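Local coordinates for translation initiation factor eif-2b-like protein (Chaetomium thermophilum, PDB 4ZEO) that is the delta subunit of eIF2B, the heterodecameric guanine nucleotide exchange factor of eIF2, and so probably takes part in translation initiation, at residues A[162-167]-A[215-220]; A[271-276]-A[438-442]. All coordinates share one frame; numbering follows the deposited sequence.

Contact 1: residues A[162-167]-A[215-220]; sequences VGQQMA and YLTECR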
loop_
_atom_site.group_PDB
_atom_site.type_symbol
_atom_site.label_atom_id
_atom_site.label_comp_id
_atom_site.label_asym_id
_atom_site.label_seq_id
_atom_site.Cartn_x
_atom_site.Cartn_y
_atom_site.Cartn_z
ATOM N N VAL A 162 -17.208 4.664 0.792
ATOM C CA VAL A 162 -15.884 4.066 0.627
ATOM C C VAL A 162 -15.952 2.584 0.243
ATOM O O VAL A 162 -15.220 2.143 -0.641
ATOM C CB VAL A 162 -15.027 4.236 1.899
ATOM C CG1 VAL A 162 -13.833 3.295 1.897
ATOM C CG2 VAL A 162 -14.588 5.678 2.038
ATOM N N GLY A 163 -16.832 1.824 0.894
ATOM C CA GLY A 163 -17.006 0.414 0.593
ATOM C C GLY A 163 -17.499 0.187 -0.822
ATOM O O GLY A 163 -17.040 -0.717 -1.535
ATOM N N GLN A 164 -18.428 1.030 -1.247
ATOM C CA GLN A 164 -18.920 0.930 -2.608
ATOM C C GLN A 164 -17.755 1.137 -3.580
ATOM O O GLN A 164 -17.638 0.418 -4.574
ATOM C CB GLN A 164 -20.028 1.945 -2.854
ATOM C CG GLN A 164 -21.357 1.499 -2.276
ATOM C CD GLN A 164 -22.308 2.640 -2.046
ATOM O OE1 GLN A 164 -22.091 3.755 -2.518
ATOM N NE2 GLN A 164 -23.383 2.365 -1.329
ATOM N N GLN A 165 -16.870 2.082 -3.261
ATOM C CA GLN A 165 -15.692 2.327 -4.085
ATOM C C GLN A 165 -14.770 1.118 -4.123
ATOM O O GLN A 165 -14.200 0.809 -5.159
ATOM C CB GLN A 165 -14.949 3.543 -3.576
ATOM C CG GLN A 165 -15.758 4.803 -3.681
ATOM C CD GLN A 165 -15.105 5.955 -2.977
ATOM O OE1 GLN A 165 -13.882 6.056 -2.915
ATOM N NE2 GLN A 165 -15.920 6.826 -2.416
ATOM N N MET A 166 -14.638 0.421 -3.001
ATOM C CA MET A 166 -13.827 -0.796 -2.964
ATOM C C MET A 166 -14.441 -1.928 -3.809
ATOM O O MET A 166 -13.759 -2.541 -4.630
ATOM C CB MET A 166 -13.633 -1.254 -1.513
ATOM C CG MET A 166 -12.832 -0.262 -0.675
ATOM S SD MET A 166 -12.391 -0.936 0.932
ATOM C CE MET A 166 -11.624 0.470 1.708
ATOM N N ALA A 167 -15.739 -2.160 -3.635
ATOM C CA ALA A 167 -16.463 -3.197 -4.366
ATOM C C ALA A 167 -16.596 -2.869 -5.857
ATOM O O ALA A 167 -16.669 -3.763 -6.693
ATOM C CB ALA A 167 -17.816 -3.412 -3.746
ATOM N N TYR A 215 -19.273 -4.283 7.181
ATOM C CA TYR A 215 -19.740 -3.834 5.900
ATOM C C TYR A 215 -18.608 -3.779 4.872
ATOM O O TYR A 215 -18.775 -4.218 3.723
ATOM C CB TYR A 215 -20.407 -2.475 6.026
ATOM C CG TYR A 215 -20.706 -1.878 4.692
ATOM C CD1 TYR A 215 -21.779 -2.331 3.940
ATOM C CD2 TYR A 215 -19.894 -0.891 4.152
ATOM C CE1 TYR A 215 -22.057 -1.796 2.703
ATOM C CE2 TYR A 215 -20.161 -0.354 2.909
ATOM C CZ TYR A 215 -21.240 -0.811 2.189
ATOM O OH TYR A 215 -21.506 -0.280 0.951
ATOM N N LEU A 216 -17.471 -3.220 5.276
ATOM C CA LEU A 216 -16.329 -3.099 4.382
ATOM C C LEU A 216 -15.795 -4.464 3.936
ATOM O O LEU A 216 -15.361 -4.637 2.777
ATOM C CB LEU A 216 -15.211 -2.288 5.046
ATOM C CG LEU A 216 -15.518 -0.798 5.171
ATOM C CD1 LEU A 216 -14.464 -0.081 6.006
ATOM C CD2 LEU A 216 -15.665 -0.178 3.784
ATOM N N THR A 217 -15.819 -5.418 4.863
ATOM C CA THR A 217 -15.388 -6.785 4.599
ATOM C C THR A 217 -16.291 -7.453 3.586
ATOM O O THR A 217 -15.853 -8.277 2.797
ATOM C CB THR A 217 -15.366 -7.630 5.886
ATOM O OG1 THR A 217 -14.473 -7.029 6.828
ATOM C CG2 THR A 217 -14.891 -9.035 5.602
ATOM N N GLU A 218 -17.568 -7.120 3.648
ATOM C CA GLU A 218 -18.549 -7.631 2.706
ATOM C C GLU A 218 -18.290 -7.101 1.296
ATOM O O GLU A 218 -18.421 -7.851 0.335
ATOM C CB GLU A 218 -19.964 -7.275 3.176
ATOM C CG GLU A 218 -20.515 -8.237 4.239
ATOM C CD GLU A 218 -21.558 -7.620 5.184
ATOM O OE1 GLU A 218 -22.138 -6.545 4.897
ATOM O OE2 GLU A 218 -21.813 -8.251 6.229
ATOM N N CYS A 219 -17.924 -5.818 1.188
ATOM C CA CYS A 219 -17.591 -5.173 -0.091
ATOM C C CYS A 219 -16.370 -5.788 -0.739
ATOM O O CYS A 219 -16.334 -5.983 -1.948
ATOM C CB CYS A 219 -17.348 -3.674 0.081
ATOM S SG CYS A 219 -18.784 -2.755 0.604
ATOM N N ARG A 220 -15.347 -6.028 0.071
ATOM C CA ARG A 220 -14.144 -6.699 -0.383
ATOM C C ARG A 220 -13.372 -7.231 0.813
ATOM O O ARG A 220 -13.307 -6.568 1.843
ATOM C CB ARG A 220 -13.277 -5.740 -1.202
ATOM C CG ARG A 220 -12.074 -6.401 -1.853
ATOM C CD ARG A 220 -11.245 -5.431 -2.662
ATOM N NE ARG A 220 -9.985 -6.056 -3.053
ATOM C CZ ARG A 220 -9.031 -5.465 -3.764
ATOM N NH1 ARG A 220 -9.184 -4.215 -4.184
ATOM N NH2 ARG A 220 -7.921 -6.131 -4.049
#
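G163 on helix 157-168 and C219 near the end of helix 200-219 meet where two helices pack almost parallel in the N-terminal helical part of the chain; over the short segments the axes cross at -17° and come within 8.7 Å. Side chains of the second helix pack on the bare backbone of G163, which lets them in close. C219 CB and SG both press on its carbonyl oxygen, each 3.4 Å from G163 O. The methyl CD2 of L216 lies 3.5 Å from G163 CA, and G163 CA also approaches CE2 of the Y215 ring obliquely, at 4.0 Å. One turn on, A167 CA stands 4.8 Å from C219 CA, and A167 CB lies 3.5 Å from C219 O and also meets C219 CB.

The remaining apolar contacts are looser: L216 CD2 reaches V162 CG1 and M166 SD, and T181 of helix 174-191 touches both L216 and M166. At the more open margin the aliphatic part of Q164 passes the hydroxyl of Y215, Q164 CG 3.7 Å from Y215 OH, with amide and ring planes 76° apart; that hydroxyl makes a weak hydrogen bond to L160 O.

No hydrogen bond joins the two segments. C219 carries its sulfur beside its own backbone N (chi1 -65°), which sets SG over one face of the Y215 ring, 3.4 Å above the plane and offset toward the rim.

Contact 2: residues A[271-276]-A[438-442]; sequences VIARNA and ITEIE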
loop_
_atom_site.group_PDB
_atom_site.type_symbol
_atom_site.label_atom_id
_atom_site.label_comp_id
_atom_site.label_asym_id
_atom_site.label_seq_id
_atom_site.Cartn_x
_atom_site.Cartn_y
_atom_site.Cartn_z
ATOM N N VAL A 271 9.405 9.172 2.340
ATOM C CA VAL A 271 10.626 8.582 2.855
ATOM C C VAL A 271 11.070 7.397 2.015
ATOM O O VAL A 271 12.244 7.318 1.645
ATOM C CB VAL A 271 10.465 8.146 4.350
ATOM C CG1 VAL A 271 11.642 7.266 4.807
ATOM C CG2 VAL A 271 10.303 9.360 5.254
ATOM N N ILE A 272 10.139 6.509 1.663
ATOM C CA ILE A 272 10.476 5.339 0.841
ATOM C C ILE A 272 11.004 5.774 -0.534
ATOM O O ILE A 272 12.029 5.275 -1.003
ATOM C CB ILE A 272 9.253 4.394 0.649
ATOM C CG1 ILE A 272 8.909 3.684 1.962
ATOM C CG2 ILE A 272 9.540 3.348 -0.419
ATOM C CD1 ILE A 272 7.559 2.942 1.943
ATOM N N ALA A 273 10.321 6.716 -1.170
ATOM C CA ALA A 273 10.739 7.169 -2.502
ATOM C C ALA A 273 12.112 7.825 -2.416
ATOM O O ALA A 273 12.980 7.577 -3.250
ATOM C CB ALA A 273 9.718 8.123 -3.099
ATOM N N ARG A 274 12.318 8.637 -1.386
ATOM C CA ARG A 274 13.594 9.315 -1.226
ATOM C C ARG A 274 14.706 8.318 -0.916
ATOM O O ARG A 274 15.774 8.355 -1.504
ATOM C CB ARG A 274 13.522 10.372 -0.129
ATOM C CG ARG A 274 14.869 10.943 0.190
ATOM C CD ARG A 274 14.763 12.313 0.820
ATOM N NE ARG A 274 16.084 12.881 1.040
ATOM C CZ ARG A 274 16.318 14.094 1.534
ATOM N NH1 ARG A 274 15.317 14.895 1.864
ATOM N NH2 ARG A 274 17.562 14.507 1.699
ATOM N N ASN A 275 14.456 7.424 0.019
ATOM C CA ASN A 275 15.492 6.483 0.396
ATOM C C ASN A 275 15.753 5.453 -0.715
ATOM O O ASN A 275 16.896 5.066 -0.933
ATOM C CB ASN A 275 15.128 5.834 1.738
ATOM C CG ASN A 275 15.266 6.813 2.894
ATOM O OD1 ASN A 275 15.618 7.975 2.684
ATOM N ND2 ASN A 275 14.958 6.365 4.109
ATOM N N ALA A 276 14.720 5.051 -1.449
ATOM C CA ALA A 276 14.923 4.136 -2.584
ATOM C C ALA A 276 15.687 4.807 -3.743
ATOM O O ALA A 276 16.507 4.164 -4.407
ATOM C CB ALA A 276 13.586 3.589 -3.080
ATOM N N ILE A 438 12.618 -2.068 1.092
ATOM C CA ILE A 438 12.760 -0.745 1.676
ATOM C C ILE A 438 11.396 -0.257 2.211
ATOM O O ILE A 438 10.430 -0.158 1.459
ATOM C CB ILE A 438 13.292 0.268 0.658
ATOM C CG1 ILE A 438 14.682 -0.123 0.176
ATOM C CG2 ILE A 438 13.325 1.678 1.257
ATOM C CD1 ILE A 438 15.226 0.842 -0.882
ATOM N N THR A 439 11.349 0.097 3.499
ATOM C CA THR A 439 10.140 0.592 4.146
ATOM C C THR A 439 10.403 2.018 4.609
ATOM O O THR A 439 11.456 2.576 4.318
ATOM C CB THR A 439 9.688 -0.257 5.367
ATOM O OG1 THR A 439 10.557 -0.017 6.484
ATOM C CG2 THR A 439 9.641 -1.754 5.040
ATOM N N GLU A 440 9.404 2.642 5.228
ATOM C CA GLU A 440 9.563 3.981 5.768
ATOM C C GLU A 440 10.456 4.002 7.042
ATOM O O GLU A 440 10.800 5.082 7.540
ATOM C CB GLU A 440 8.189 4.609 6.050
ATOM C CG GLU A 440 7.463 4.106 7.298
ATOM C CD GLU A 440 6.522 2.954 7.046
ATOM O OE1 GLU A 440 6.735 2.199 6.082
ATOM O OE2 GLU A 440 5.546 2.807 7.815
ATOM N N ILE A 441 10.788 2.829 7.595
ATOM C CA ILE A 441 11.622 2.775 8.791
ATOM C C ILE A 441 13.063 3.187 8.480
ATOM O O ILE A 441 13.684 2.617 7.616
ATOM C CB ILE A 441 11.637 1.401 9.445
ATOM C CG1 ILE A 441 10.217 0.937 9.757
ATOM C CG2 ILE A 441 12.503 1.437 10.712
ATOM C CD1 ILE A 441 9.416 1.937 10.536
ATOM N N GLU A 442 13.547 4.244 9.123
ATOM C CA GLU A 442 14.916 4.710 8.919
ATOM C C GLU A 442 15.909 4.321 10.002
ATOM O O GLU A 442 17.091 4.138 9.723
ATOM C CB GLU A 442 14.924 6.234 8.747
ATOM C CG GLU A 442 14.330 6.677 7.414
ATOM C CD GLU A 442 14.283 8.180 7.241
ATOM O OE1 GLU A 442 15.081 8.689 6.411
ATOM O OE2 GLU A 442 13.494 8.847 7.940
HETATM O O HOH W 1 13.911 3.728 4.724
#
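The side chains of N275 and E442 cross at about a right angle, with amide and carboxylate planes 43° apart. V271 CG1 lies over a face of the carboxylate, 3.7 Å from E442 CD, on the same side of the plane as N275 ND2; the V271 and E442 side chains come from opposite directions, and CG1 also rests against the carbonyl oxygen of E440. N275 ND2 gives a nearly straight hydrogen bond (169°) to E442 OE1 at 3.3 Å. The acceptor lies in the amide plane, whereas the amide nitrogen stands above the carboxylate plane.

A water is the second partner of N275 ND2, 2.9 Å away; it donates to T439 O and to I441 O, tying the helix side chain to two carbonyls of the loop. Within that loop I441 N bonds to T439 OG1, an ST turn. The carboxylate of E440 turns to other partners, chiefly T394 OG1.

The apolar half lies nearer the sheet. I272 holds CG1 beside its own backbone N (chi1 -70°), and this branch rests on the peptide between T439 and E440, 3.5 Å from E440 N. I438 extends its CD1 over A276, 3.7 Å from A276 CA, while L391 touches both I272 and A276.

Helix 246-277 thus packs on outermost strand 436-438 and the loop after it, consistent with the Rossmann-like fold of this family, a parallel sheet of order 3-2-1-4-5-6.

Contacts 1 and 2 lie on opposite sides of the chain's centre, about 30 Å between centres and about 18 Å between nearest atoms, and they share no helix or strand. Both are partly buried. Contact 1, farther from the middle, joins two helices of the all-helical N-terminal part through van der Waals packing, with no hydrogen bond between its segments. Contact 2 joins a helix to a strand end and loop at the border of the parallel sheet, and there chemistry is divided: I272 and A276 of the helix pack with I438 at the end of the outermost strand, while an amide, a carboxylate and a water bind the loop toward the chain's C-terminal end.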